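Local coordinates for protein ATP-dependent DNA helicase (Mycobacterium smegmatis, PDB 5V9X) that unwinds RNA:DNA duplexes by tracking 3'-to-5' along single-stranded DNA, a movement probably powered by ATP hydrolysis, at residues A[405-410]-A[450-455]; A[37-42]-A[125-130]; A[170-175]-A[541-546]; A[351-356]-A[365-370]. All blocks are in the same frame, centred on the assembly; numbering follows the deposited sequence.

Contact 1: residues A[405-410]-A[450-455]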
# COMPACT_ATOMS: atom_id res chain seq x y z
N SER A 405 6.75 3.10 -3.43
CA SER A 405 7.48 1.92 -3.87
C SER A 405 7.66 1.99 -5.38
O SER A 405 7.09 2.85 -6.05
CB SER A 405 6.76 0.63 -3.47
OG SER A 405 5.46 0.56 -4.04
N VAL A 406 8.47 1.07 -5.90
CA VAL A 406 8.69 1.01 -7.35
C VAL A 406 7.42 0.54 -8.05
O VAL A 406 7.06 1.06 -9.12
CB VAL A 406 9.89 0.10 -7.67
CG1 VAL A 406 10.03 -0.10 -9.17
CG2 VAL A 406 11.16 0.70 -7.09
N ALA A 407 6.73 -0.44 -7.47
CA ALA A 407 5.50 -0.94 -8.07
C ALA A 407 4.46 0.16 -8.23
O ALA A 407 3.82 0.27 -9.28
CB ALA A 407 4.94 -2.10 -7.25
N SER A 408 4.30 0.99 -7.20
CA SER A 408 3.31 2.07 -7.28
C SER A 408 3.70 3.08 -8.36
O SER A 408 2.84 3.55 -9.11
CB SER A 408 3.15 2.75 -5.93
OG SER A 408 4.26 3.57 -5.62
N GLY A 409 4.99 3.42 -8.45
CA GLY A 409 5.44 4.31 -9.51
C GLY A 409 5.11 3.77 -10.89
O GLY A 409 4.77 4.53 -11.80
N LEU A 410 5.21 2.45 -11.07
CA LEU A 410 4.81 1.84 -12.33
C LEU A 410 3.30 1.87 -12.52
O LEU A 410 2.82 1.98 -13.65
CB LEU A 410 5.33 0.40 -12.40
CG LEU A 410 6.82 0.21 -12.66
CD1 LEU A 410 7.21 -1.24 -12.43
CD2 LEU A 410 7.16 0.63 -14.08
N ASP A 450 12.28 -3.73 -11.49
CA ASP A 450 12.73 -4.33 -10.24
C ASP A 450 11.81 -3.87 -9.12
O ASP A 450 12.07 -2.91 -8.39
CB ASP A 450 14.18 -3.96 -9.95
CG ASP A 450 15.17 -4.77 -10.77
OD1 ASP A 450 15.10 -6.02 -10.72
OD2 ASP A 450 16.00 -4.16 -11.47
N ILE A 451 10.69 -4.59 -8.97
CA ILE A 451 9.72 -4.28 -7.92
C ILE A 451 10.00 -5.13 -6.69
O ILE A 451 10.90 -5.98 -6.69
CB ILE A 451 8.28 -4.48 -8.42
CG1 ILE A 451 8.06 -5.93 -8.87
CG2 ILE A 451 7.96 -3.51 -9.55
CD1 ILE A 451 6.64 -6.21 -9.30
N GLU A 452 9.23 -4.90 -5.63
CA GLU A 452 9.46 -5.56 -4.36
C GLU A 452 8.86 -6.96 -4.35
O GLU A 452 7.87 -7.24 -5.03
CB GLU A 452 8.86 -4.74 -3.22
CG GLU A 452 9.00 -3.23 -3.38
CD GLU A 452 7.92 -2.62 -4.27
OE1 GLU A 452 6.74 -3.03 -4.15
OE2 GLU A 452 8.25 -1.75 -5.11
N THR A 453 9.49 -7.85 -3.57
CA THR A 453 8.95 -9.18 -3.37
C THR A 453 7.89 -9.14 -2.27
O THR A 453 8.15 -8.66 -1.16
CB THR A 453 10.06 -10.16 -3.00
OG1 THR A 453 10.80 -10.52 -4.17
CG2 THR A 453 9.49 -11.43 -2.37
N LEU A 454 6.70 -9.64 -2.58
CA LEU A 454 5.59 -9.63 -1.65
C LEU A 454 5.51 -10.96 -0.91
O LEU A 454 5.87 -12.01 -1.44
CB LEU A 454 4.27 -9.35 -2.37
CG LEU A 454 4.23 -8.05 -3.19
CD1 LEU A 454 2.89 -7.90 -3.90
CD2 LEU A 454 4.53 -6.84 -2.32
N ARG A 455 5.04 -10.89 0.34
CA ARG A 455 4.90 -12.07 1.18
C ARG A 455 3.61 -11.95 1.97
O ARG A 455 3.38 -10.94 2.65
CB ARG A 455 6.11 -12.24 2.11
CG ARG A 455 6.11 -13.53 2.91
CD ARG A 455 7.53 -13.98 3.26
NE ARG A 455 8.32 -12.91 3.86
CZ ARG A 455 9.36 -12.32 3.27
NH1 ARG A 455 9.73 -12.70 2.05
NH2 ARG A 455 10.02 -11.36 3.89
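Glu452 holds the start of helix 406-413 from the outside, a side-chain carboxylate binding the backbone N-H groups of a helix's first turn. Ser405 is the N-cap of that helix, its OG accepting a weak capping bond from Ser408 N. OE2 of Glu452 takes the N-H of Ala407 at 3.1 Å, nearly straight (163°) and on its syn lone pair; a second, weak bond comes from Val406 N. A carboxylate placed at this helix end would probably be favoured by the helix dipole. The glutamate chain gets there by folding back at chi2 (83°), which lays the carboxylate against CB of Ser405 and CB of Ala407. The apolar, more buried part lies round one methyl, CG2 of Ile451, 3.9 Å from CA of Ala407 and also meeting a methyl of Val406. At Asp450 the backbone O still touches Val406, but the carboxylate turns off to Thr448; beyond Glu452 the chain leaves the helix, and exposed Thr453 bonds Arg230. This joins the second helicase domain to the loop 450-455 that leads into the probable winged-helix region. Leu410 and Ile451 meet at about a right angle, Leu410 CD1 lying 3.7 Å from Ile451 CG2.

Contact 2: residues A[37-42]-A[125-130]; sequences TREWFT and TRVAER
Val127 sets its two methyls against neighbouring residues of helix 35-44: CG1 lies along the Glu39 side chain, 3.8 Å from Glu39 CB, while CG2 rests 3.8 Å from Trp40 CB. Beside this apolar centre, the Glu39 chain runs out extended, with CG trans to the backbone N (chi1 -180°), and carries OE1 past Val127 toward Arg130. There OE1 makes a long salt bridge, 3.5 Å to Arg130 NE, with a weak hydrogen bond from that N-H. The oxygen approaches the guanidinium at its edge, although the carboxylate and guanidinium planes stand 70° apart. On the other flank the Arg126 guanidinium draws near the indole, its NH2 4.3 Å from Trp40 CD1, and has CG2 of Val127, the next residue in sequence, against one face. The pair is a helix-helix packing of the first helicase domain, helix 35-44 lying against the last turns of helix 118-130; the short axes pass 9.0 Å apart at 122°. Further out, residues just beyond the segments fix the polar ends: His131 NE2 hydrogen-bonds Glu39 OE1 and is the stronger partner of that oxygen, and Thr43 OG1 binds Arg126 NH2. Leu81 of helix 75-88 and Pro120 touch the Trp40 side chain. One residue on from Trp40, Phe41 touches the bound AMP-PNP and meets Trp56 edge-to-face.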
# COMPACT_ATOMS: atom_id res chain seq x y z
N THR A 37 -20.04 -12.35 -29.88
CA THR A 37 -18.92 -11.74 -29.16
C THR A 37 -17.66 -11.72 -30.01
O THR A 37 -16.87 -10.77 -29.94
CB THR A 37 -18.67 -12.47 -27.84
OG1 THR A 37 -19.87 -12.46 -27.06
CG2 THR A 37 -17.56 -11.80 -27.05
N ARG A 38 -17.46 -12.75 -30.84
CA ARG A 38 -16.32 -12.75 -31.75
C ARG A 38 -16.43 -11.61 -32.76
O ARG A 38 -15.44 -10.91 -33.01
CB ARG A 38 -16.23 -14.10 -32.47
CG ARG A 38 -14.99 -14.26 -33.33
CD ARG A 38 -15.09 -15.47 -34.26
NE ARG A 38 -15.39 -16.71 -33.54
CZ ARG A 38 -16.52 -17.39 -33.68
NH1 ARG A 38 -17.46 -16.97 -34.51
NH2 ARG A 38 -16.71 -18.51 -32.99
N GLU A 39 -17.62 -11.40 -33.32
CA GLU A 39 -17.77 -10.35 -34.32
C GLU A 39 -17.59 -8.97 -33.70
O GLU A 39 -17.01 -8.07 -34.33
CB GLU A 39 -19.14 -10.44 -35.01
CG GLU A 39 -19.35 -9.36 -36.07
CD GLU A 39 -20.47 -9.67 -37.04
OE1 GLU A 39 -21.64 -9.37 -36.72
OE2 GLU A 39 -20.18 -10.23 -38.12
N TRP A 40 -18.08 -8.77 -32.47
CA TRP A 40 -17.91 -7.47 -31.84
C TRP A 40 -16.44 -7.15 -31.59
O TRP A 40 -15.95 -6.09 -31.98
CB TRP A 40 -18.68 -7.38 -30.52
CG TRP A 40 -18.19 -6.20 -29.74
CD1 TRP A 40 -18.48 -4.89 -29.98
CD2 TRP A 40 -17.26 -6.22 -28.65
NE1 TRP A 40 -17.82 -4.09 -29.09
CE2 TRP A 40 -17.06 -4.88 -28.26
CE3 TRP A 40 -16.59 -7.23 -27.95
CZ2 TRP A 40 -16.22 -4.53 -27.21
CZ3 TRP A 40 -15.76 -6.88 -26.91
CH2 TRP A 40 -15.58 -5.54 -26.54
N PHE A 41 -15.73 -8.07 -30.92
CA PHE A 41 -14.33 -7.81 -30.59
C PHE A 41 -13.50 -7.55 -31.83
O PHE A 41 -12.54 -6.76 -31.79
CB PHE A 41 -13.75 -8.99 -29.79
CG PHE A 41 -12.42 -8.70 -29.17
CD1 PHE A 41 -11.24 -8.87 -29.88
CD2 PHE A 41 -12.33 -8.25 -27.86
CE1 PHE A 41 -10.02 -8.60 -29.31
CE2 PHE A 41 -11.11 -7.98 -27.28
CZ PHE A 41 -9.95 -8.16 -28.01
N THR A 42 -13.85 -8.18 -32.96
CA THR A 42 -13.13 -7.93 -34.20
C THR A 42 -13.38 -6.52 -34.72
O THR A 42 -12.46 -5.87 -35.23
CB THR A 42 -13.52 -8.98 -35.24
OG1 THR A 42 -13.07 -10.27 -34.82
CG2 THR A 42 -12.89 -8.66 -36.59
N THR A 125 -24.91 -6.11 -28.11
CA THR A 125 -26.27 -5.77 -28.50
C THR A 125 -26.33 -5.34 -29.96
O THR A 125 -27.21 -5.78 -30.72
CB THR A 125 -26.81 -4.67 -27.59
OG1 THR A 125 -26.79 -5.12 -26.23
CG2 THR A 125 -28.23 -4.28 -27.99
N ARG A 126 -25.41 -4.46 -30.37
CA ARG A 126 -25.39 -4.00 -31.75
C ARG A 126 -25.18 -5.16 -32.72
O ARG A 126 -25.84 -5.24 -33.76
CB ARG A 126 -24.29 -2.95 -31.92
CG ARG A 126 -24.34 -2.17 -33.23
CD ARG A 126 -23.36 -2.73 -34.25
NE ARG A 126 -21.99 -2.73 -33.74
CZ ARG A 126 -20.98 -3.36 -34.33
NH1 ARG A 126 -21.18 -4.04 -35.44
NH2 ARG A 126 -19.77 -3.31 -33.79
N VAL A 127 -24.29 -6.09 -32.37
CA VAL A 127 -24.02 -7.23 -33.24
C VAL A 127 -25.19 -8.21 -33.22
O VAL A 127 -25.60 -8.73 -34.26
CB VAL A 127 -22.70 -7.91 -32.83
CG1 VAL A 127 -22.49 -9.19 -33.61
CG2 VAL A 127 -21.53 -6.95 -33.05
N ALA A 128 -25.75 -8.48 -32.03
CA ALA A 128 -26.89 -9.38 -31.92
C ALA A 128 -28.04 -8.92 -32.80
O ALA A 128 -28.64 -9.71 -33.53
CB ALA A 128 -27.34 -9.48 -30.46
N GLU A 129 -28.37 -7.63 -32.73
CA GLU A 129 -29.48 -7.10 -33.51
C GLU A 129 -29.13 -6.95 -34.99
O GLU A 129 -30.01 -7.04 -35.84
CB GLU A 129 -29.94 -5.77 -32.92
CG GLU A 129 -30.43 -5.89 -31.49
CD GLU A 129 -30.91 -4.58 -30.90
OE1 GLU A 129 -30.68 -3.52 -31.53
OE2 GLU A 129 -31.51 -4.61 -29.81
N ARG A 130 -27.85 -6.71 -35.30
CA ARG A 130 -27.42 -6.70 -36.70
C ARG A 130 -27.75 -8.02 -37.39
O ARG A 130 -28.07 -8.03 -38.59
CB ARG A 130 -25.92 -6.41 -36.78
CG ARG A 130 -25.29 -6.66 -38.15
CD ARG A 130 -23.79 -6.40 -38.13
NE ARG A 130 -23.07 -7.24 -39.08
CZ ARG A 130 -22.81 -6.90 -40.34
NH1 ARG A 130 -23.21 -5.73 -40.81
NH2 ARG A 130 -22.14 -7.73 -41.13

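Contact 3: residues A[170-175]-A[541-546]. With nucleotides of chain B.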
# COMPACT_ATOMS: atom_id res chain seq x y z
N LEU A 170 -17.72 -6.24 0.20
CA LEU A 170 -17.99 -7.67 0.08
C LEU A 170 -18.15 -8.31 1.45
O LEU A 170 -19.01 -9.17 1.66
CB LEU A 170 -16.88 -8.37 -0.70
CG LEU A 170 -17.07 -9.88 -0.86
CD1 LEU A 170 -18.35 -10.19 -1.63
CD2 LEU A 170 -15.86 -10.53 -1.53
N PHE A 171 -17.33 -7.87 2.41
CA PHE A 171 -17.46 -8.34 3.79
C PHE A 171 -18.83 -7.98 4.36
O PHE A 171 -19.45 -8.80 5.05
CB PHE A 171 -16.34 -7.73 4.62
CG PHE A 171 -16.33 -8.16 6.06
CD1 PHE A 171 -15.85 -9.41 6.42
CD2 PHE A 171 -16.76 -7.30 7.06
CE1 PHE A 171 -15.82 -9.80 7.74
CE2 PHE A 171 -16.73 -7.68 8.38
CZ PHE A 171 -16.26 -8.93 8.73
N LEU A 172 -19.32 -6.78 4.06
CA LEU A 172 -20.61 -6.35 4.59
C LEU A 172 -21.75 -7.17 4.02
O LEU A 172 -22.66 -7.58 4.76
CB LEU A 172 -20.82 -4.86 4.31
CG LEU A 172 -19.75 -3.92 4.87
CD1 LEU A 172 -20.03 -2.47 4.49
CD2 LEU A 172 -19.66 -4.07 6.38
N MET A 173 -21.73 -7.43 2.72
CA MET A 173 -22.80 -8.21 2.11
C MET A 173 -22.80 -9.64 2.63
O MET A 173 -23.87 -10.24 2.83
CB MET A 173 -22.67 -8.19 0.59
CG MET A 173 -22.71 -6.80 -0.01
SD MET A 173 -22.69 -6.84 -1.81
CE MET A 173 -24.22 -7.73 -2.12
N LEU A 174 -21.62 -10.21 2.85
CA LEU A 174 -21.53 -11.56 3.40
C LEU A 174 -21.97 -11.62 4.86
O LEU A 174 -22.24 -12.71 5.37
CB LEU A 174 -20.10 -12.08 3.27
CG LEU A 174 -19.63 -12.34 1.84
CD1 LEU A 174 -18.12 -12.49 1.79
CD2 LEU A 174 -20.31 -13.56 1.27
N THR A 175 -22.04 -10.48 5.54
CA THR A 175 -22.45 -10.40 6.94
C THR A 175 -23.82 -9.74 7.06
O THR A 175 -24.08 -8.96 7.98
CB THR A 175 -21.39 -9.67 7.76
OG1 THR A 175 -20.09 -10.09 7.33
CG2 THR A 175 -21.53 -9.97 9.24
N LEU A 541 -21.68 -4.97 15.31
CA LEU A 541 -20.28 -4.76 15.67
C LEU A 541 -19.36 -5.05 14.49
O LEU A 541 -18.40 -4.31 14.25
CB LEU A 541 -19.92 -5.63 16.86
CG LEU A 541 -18.42 -5.71 17.17
CD1 LEU A 541 -17.90 -4.36 17.62
CD2 LEU A 541 -18.18 -6.76 18.22
N ALA A 542 -19.64 -6.12 13.74
CA ALA A 542 -18.77 -6.49 12.63
C ALA A 542 -18.92 -5.53 11.46
O ALA A 542 -17.93 -5.16 10.82
CB ALA A 542 -19.06 -7.93 12.19
N VAL A 543 -20.15 -5.12 11.15
CA VAL A 543 -20.36 -4.31 9.96
C VAL A 543 -19.90 -2.87 10.18
O VAL A 543 -19.55 -2.18 9.22
CB VAL A 543 -21.84 -4.37 9.52
CG1 VAL A 543 -22.23 -5.81 9.21
CG2 VAL A 543 -22.74 -3.81 10.60
N THR A 544 -19.88 -2.39 11.42
CA THR A 544 -19.35 -1.07 11.72
C THR A 544 -17.86 -1.10 12.06
O THR A 544 -17.33 -0.10 12.54
CB THR A 544 -20.13 -0.43 12.87
OG1 THR A 544 -20.08 -1.27 14.03
CG2 THR A 544 -21.58 -0.21 12.46
N SER A 545 -17.18 -2.22 11.82
CA SER A 545 -15.77 -2.34 12.16
C SER A 545 -14.88 -1.55 11.21
O SER A 545 -13.85 -1.02 11.62
CB SER A 545 -15.35 -3.81 12.16
OG SER A 545 -15.24 -4.30 10.84
N GLY A 546 -15.25 -1.49 9.93
CA GLY A 546 -14.43 -0.84 8.93
C GLY A 546 -13.43 -1.73 8.24
O GLY A 546 -12.74 -1.27 7.33
P DG B 11 -20.66 1.84 4.92
OP1 DG B 11 -20.73 1.63 3.46
OP2 DG B 11 -21.11 3.12 5.52
O5' DG B 11 -21.46 0.67 5.65
C5' DG B 11 -21.53 0.64 7.06
C4' DG B 11 -22.30 -0.57 7.51
O4' DG B 11 -22.64 -0.44 8.91
C3' DG B 11 -23.61 -0.81 6.76
O3' DG B 11 -23.62 -2.12 6.23
C2' DG B 11 -24.70 -0.61 7.82
C1' DG B 11 -23.96 -0.86 9.12
N9 DG B 11 -24.48 -0.10 10.25
C8 DG B 11 -25.05 -0.60 11.40
N7 DG B 11 -25.42 0.33 12.24
C5 DG B 11 -25.07 1.52 11.61
C6 DG B 11 -25.22 2.85 12.04
O6 DG B 11 -25.71 3.27 13.09
N1 DG B 11 -24.73 3.76 11.09
C2 DG B 11 -24.17 3.40 9.89
N2 DG B 11 -23.75 4.41 9.11
N3 DG B 11 -24.02 2.15 9.48
C4 DG B 11 -24.49 1.27 10.39
P DG B 9 -10.58 4.26 -1.58
OP1 DG B 9 -11.00 4.00 -2.98
OP2 DG B 9 -10.59 5.64 -1.05
O5' DG B 9 -11.45 3.35 -0.61
C5' DG B 9 -11.37 1.94 -0.70
C4' DG B 9 -12.12 1.28 0.44
O4' DG B 9 -11.38 1.47 1.67
C3' DG B 9 -13.52 1.82 0.69
O3' DG B 9 -14.40 0.75 0.98
C2' DG B 9 -13.34 2.75 1.88
C1' DG B 9 -12.20 2.09 2.64
N9 DG B 9 -11.37 3.03 3.39
C8 DG B 9 -10.67 4.09 2.88
N7 DG B 9 -10.01 4.76 3.79
C5 DG B 9 -10.30 4.11 4.97
C6 DG B 9 -9.87 4.38 6.29
O6 DG B 9 -9.13 5.29 6.68
N1 DG B 9 -10.39 3.47 7.20
C2 DG B 9 -11.23 2.42 6.88
N2 DG B 9 -11.63 1.65 7.90
N3 DG B 9 -11.64 2.15 5.65
C4 DG B 9 -11.14 3.03 4.75
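Leu172 and Val543 meet while both also touch the same nucleotide, so DNA lies against the junction of the first helicase domain with the region holding helix 538-543. One methyl of Leu172, CD2, packs 3.4 Å from the backbone Val543 O; the other, CD1, reaches O5' of DG11 of chain B at 3.6 Å. Val543 likewise divides its branches: CB faces Leu172 CD2, CG1 turns to Thr175 O, and CG2 lies 3.5 Å from C1' of DG11 of chain B. Thr544 extends this surface with CG2 near C8 of that guanine. Beside it, Phe171 turns an edge to Ala542 O, its CE2 3.7 Å away, while Thr175 OG1, which donates to Phe171 O and also bonds Arg211, lies above the ring centre. Ala542 O is gripped by Ser545 OG and Ser545 N as the chain leaves helix 538-543. That turn brings up Gly546, whose carbonyl O accepts from N2 of DG9 of chain B at 3.2 Å (156°). This is consistent with the tracking strand being held by both regions. Helix 167-174 lies here against helix 538-543, with helix 461-471 packing on Phe171, Thr175 and Ala542, and helix 200-213 on Phe171.

Contact 4: residues A[351-356]-A[365-370]; sequences LARAHH and AQVEDD. With nucleotides of chain B.
Arg353 reaches from strand 352-355 over Val367 to the carboxylate of Asp370, and several of its atoms meet helix 361-372. CB starts 4.1 Å from Val367 CG2. The chain then bends at chi3 (-76°), bringing the guanidinium back over the same methyl, which lies under one of its faces, 3.7 Å from NH1. NH1 also passes CB of Gln366. At the end, NH2 forms a salt bridge with Asp370 OD2 at 2.6 Å; the oxygen sits at the guanidinium edge, but the N-H is bent away (125°) and the bond is weak. Two residues on, His355 projects from the same side of the strand and places CD2 beside the other methyl, Val367 CG1. Its NE2 donates to Glu368 OE2 at 3.0 Å, on the anti lone pair, while ND1 bonds Ser384, so both ring nitrogens are held and the rotation of the imidazole is fixed. OE2 also bonds a glycerol, probably from the crystallisation liquor. The backbone C and CB of His356 come near OP1 of DT8 of chain B. Strand 352-355 is an outermost strand of the second helicase domain's parallel sheet, beside 378-381; helix 361-372 forms the beta-alpha-beta crossover between them, and helix 300-318 packs against Ala354.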
# COMPACT_ATOMS: atom_id res chain seq x y z
N LEU A 351 -7.95 25.15 -13.40
CA LEU A 351 -7.00 24.31 -14.13
C LEU A 351 -6.89 22.93 -13.49
O LEU A 351 -6.82 21.92 -14.20
CB LEU A 351 -5.63 24.97 -14.18
CG LEU A 351 -4.58 24.18 -14.97
CD1 LEU A 351 -4.82 24.31 -16.47
CD2 LEU A 351 -3.16 24.60 -14.60
N ALA A 352 -6.89 22.87 -12.16
CA ALA A 352 -6.70 21.62 -11.44
C ALA A 352 -7.79 21.46 -10.38
O ALA A 352 -8.39 22.43 -9.92
CB ALA A 352 -5.32 21.57 -10.77
N ARG A 353 -8.04 20.20 -10.01
CA ARG A 353 -8.99 19.88 -8.96
C ARG A 353 -8.48 18.66 -8.20
O ARG A 353 -7.74 17.83 -8.74
CB ARG A 353 -10.39 19.63 -9.51
CG ARG A 353 -11.22 20.90 -9.67
CD ARG A 353 -12.69 20.58 -9.85
NE ARG A 353 -12.98 20.08 -11.19
CZ ARG A 353 -14.05 19.35 -11.50
NH1 ARG A 353 -14.93 19.04 -10.56
NH2 ARG A 353 -14.24 18.94 -12.75
N ALA A 354 -8.89 18.56 -6.94
CA ALA A 354 -8.39 17.53 -6.04
C ALA A 354 -9.24 16.26 -6.12
O ALA A 354 -10.45 16.31 -6.39
CB ALA A 354 -8.37 18.03 -4.60
N HIS A 355 -8.59 15.12 -5.89
CA HIS A 355 -9.27 13.84 -5.75
C HIS A 355 -8.56 13.04 -4.67
O HIS A 355 -7.38 12.71 -4.82
CB HIS A 355 -9.30 13.06 -7.06
CG HIS A 355 -10.26 11.91 -7.07
ND1 HIS A 355 -9.97 10.68 -6.52
CD2 HIS A 355 -11.53 11.81 -7.55
CE1 HIS A 355 -11.00 9.88 -6.66
NE2 HIS A 355 -11.96 10.54 -7.28
N HIS A 356 -9.26 12.75 -3.58
CA HIS A 356 -8.74 11.90 -2.52
C HIS A 356 -9.90 11.48 -1.62
O HIS A 356 -11.05 11.87 -1.84
CB HIS A 356 -7.63 12.60 -1.72
CG HIS A 356 -8.04 13.92 -1.15
ND1 HIS A 356 -8.76 14.04 0.02
CD2 HIS A 356 -7.81 15.19 -1.58
CE1 HIS A 356 -8.96 15.32 0.29
NE2 HIS A 356 -8.39 16.04 -0.67
N ALA A 365 -17.08 12.39 -8.06
CA ALA A 365 -17.72 11.91 -9.28
C ALA A 365 -17.53 12.89 -10.43
O ALA A 365 -17.29 12.48 -11.58
CB ALA A 365 -19.21 11.66 -9.03
N GLN A 366 -17.63 14.19 -10.16
CA GLN A 366 -17.45 15.18 -11.21
C GLN A 366 -16.00 15.25 -11.68
O GLN A 366 -15.74 15.53 -12.86
CB GLN A 366 -17.92 16.56 -10.74
CG GLN A 366 -19.40 16.64 -10.38
CD GLN A 366 -20.31 16.41 -11.58
OE1 GLN A 366 -19.88 16.49 -12.73
NE2 GLN A 366 -21.58 16.12 -11.30
N VAL A 367 -15.05 14.99 -10.78
CA VAL A 367 -13.64 15.00 -11.17
C VAL A 367 -13.34 13.82 -12.09
O VAL A 367 -12.63 13.97 -13.09
CB VAL A 367 -12.75 15.00 -9.92
CG1 VAL A 367 -11.30 14.72 -10.29
CG2 VAL A 367 -12.85 16.33 -9.19
N GLU A 368 -13.87 12.64 -11.77
CA GLU A 368 -13.66 11.48 -12.62
C GLU A 368 -14.35 11.65 -13.97
O GLU A 368 -13.80 11.25 -15.01
CB GLU A 368 -14.17 10.22 -11.93
CG GLU A 368 -13.47 9.89 -10.62
CD GLU A 368 -14.22 8.86 -9.80
OE1 GLU A 368 -14.94 8.03 -10.39
OE2 GLU A 368 -14.09 8.90 -8.55
N ASP A 369 -15.55 12.23 -13.98
CA ASP A 369 -16.28 12.40 -15.24
C ASP A 369 -15.60 13.41 -16.14
O ASP A 369 -15.41 13.16 -17.34
CB ASP A 369 -17.73 12.80 -14.95
CG ASP A 369 -18.64 12.63 -16.16
OD1 ASP A 369 -18.34 13.20 -17.23
OD2 ASP A 369 -19.64 11.90 -16.04
N ASP A 370 -15.21 14.57 -15.59
CA ASP A 370 -14.53 15.58 -16.39
C ASP A 370 -13.13 15.14 -16.80
O ASP A 370 -12.61 15.64 -17.80
CB ASP A 370 -14.47 16.90 -15.62
CG ASP A 370 -15.83 17.55 -15.48
OD1 ASP A 370 -16.75 17.16 -16.22
OD2 ASP A 370 -15.97 18.45 -14.62
P DT B 8 -7.01 8.29 0.35
OP1 DT B 8 -7.54 9.09 -0.78
OP2 DT B 8 -7.39 8.64 1.73
O5' DT B 8 -7.38 6.75 0.11
C5' DT B 8 -6.85 6.06 -1.03
C4' DT B 8 -6.95 4.56 -0.84
O4' DT B 8 -5.99 4.13 0.14
C3' DT B 8 -8.29 4.06 -0.32
O3' DT B 8 -9.10 3.67 -1.41
C2' DT B 8 -7.93 2.86 0.58
C1' DT B 8 -6.40 2.87 0.63
N1 DT B 8 -5.84 2.69 2.00
C2 DT B 8 -5.12 1.55 2.28
O2 DT B 8 -4.91 0.67 1.46
N3 DT B 8 -4.64 1.48 3.56
C4 DT B 8 -4.81 2.41 4.57
O4 DT B 8 -4.35 2.26 5.70
C5 DT B 8 -5.58 3.58 4.21
C7 DT B 8 -5.83 4.66 5.21
C6 DT B 8 -6.04 3.66 2.95

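Overall arrangement
Along the chain the order is contact 2, then contact 4, then contact 1, with contact 3 spanning the last two by joining 170-175 to 541-546. Centres lie about 27 to 40 Å apart and no two contacts touch. Contact 2 lies within the first helicase domain, near the bound AMP-PNP, and contact 4 within the second, on the edge of its parallel sheet. The other two tie those domains to the region that follows: contact 1 joins the second to the loop after helix 433-448, and contact 3 joins the first to helix 538-543. Contacts 3 and 4 also border the DNA strand, so the four contacts together span both sites of the motor.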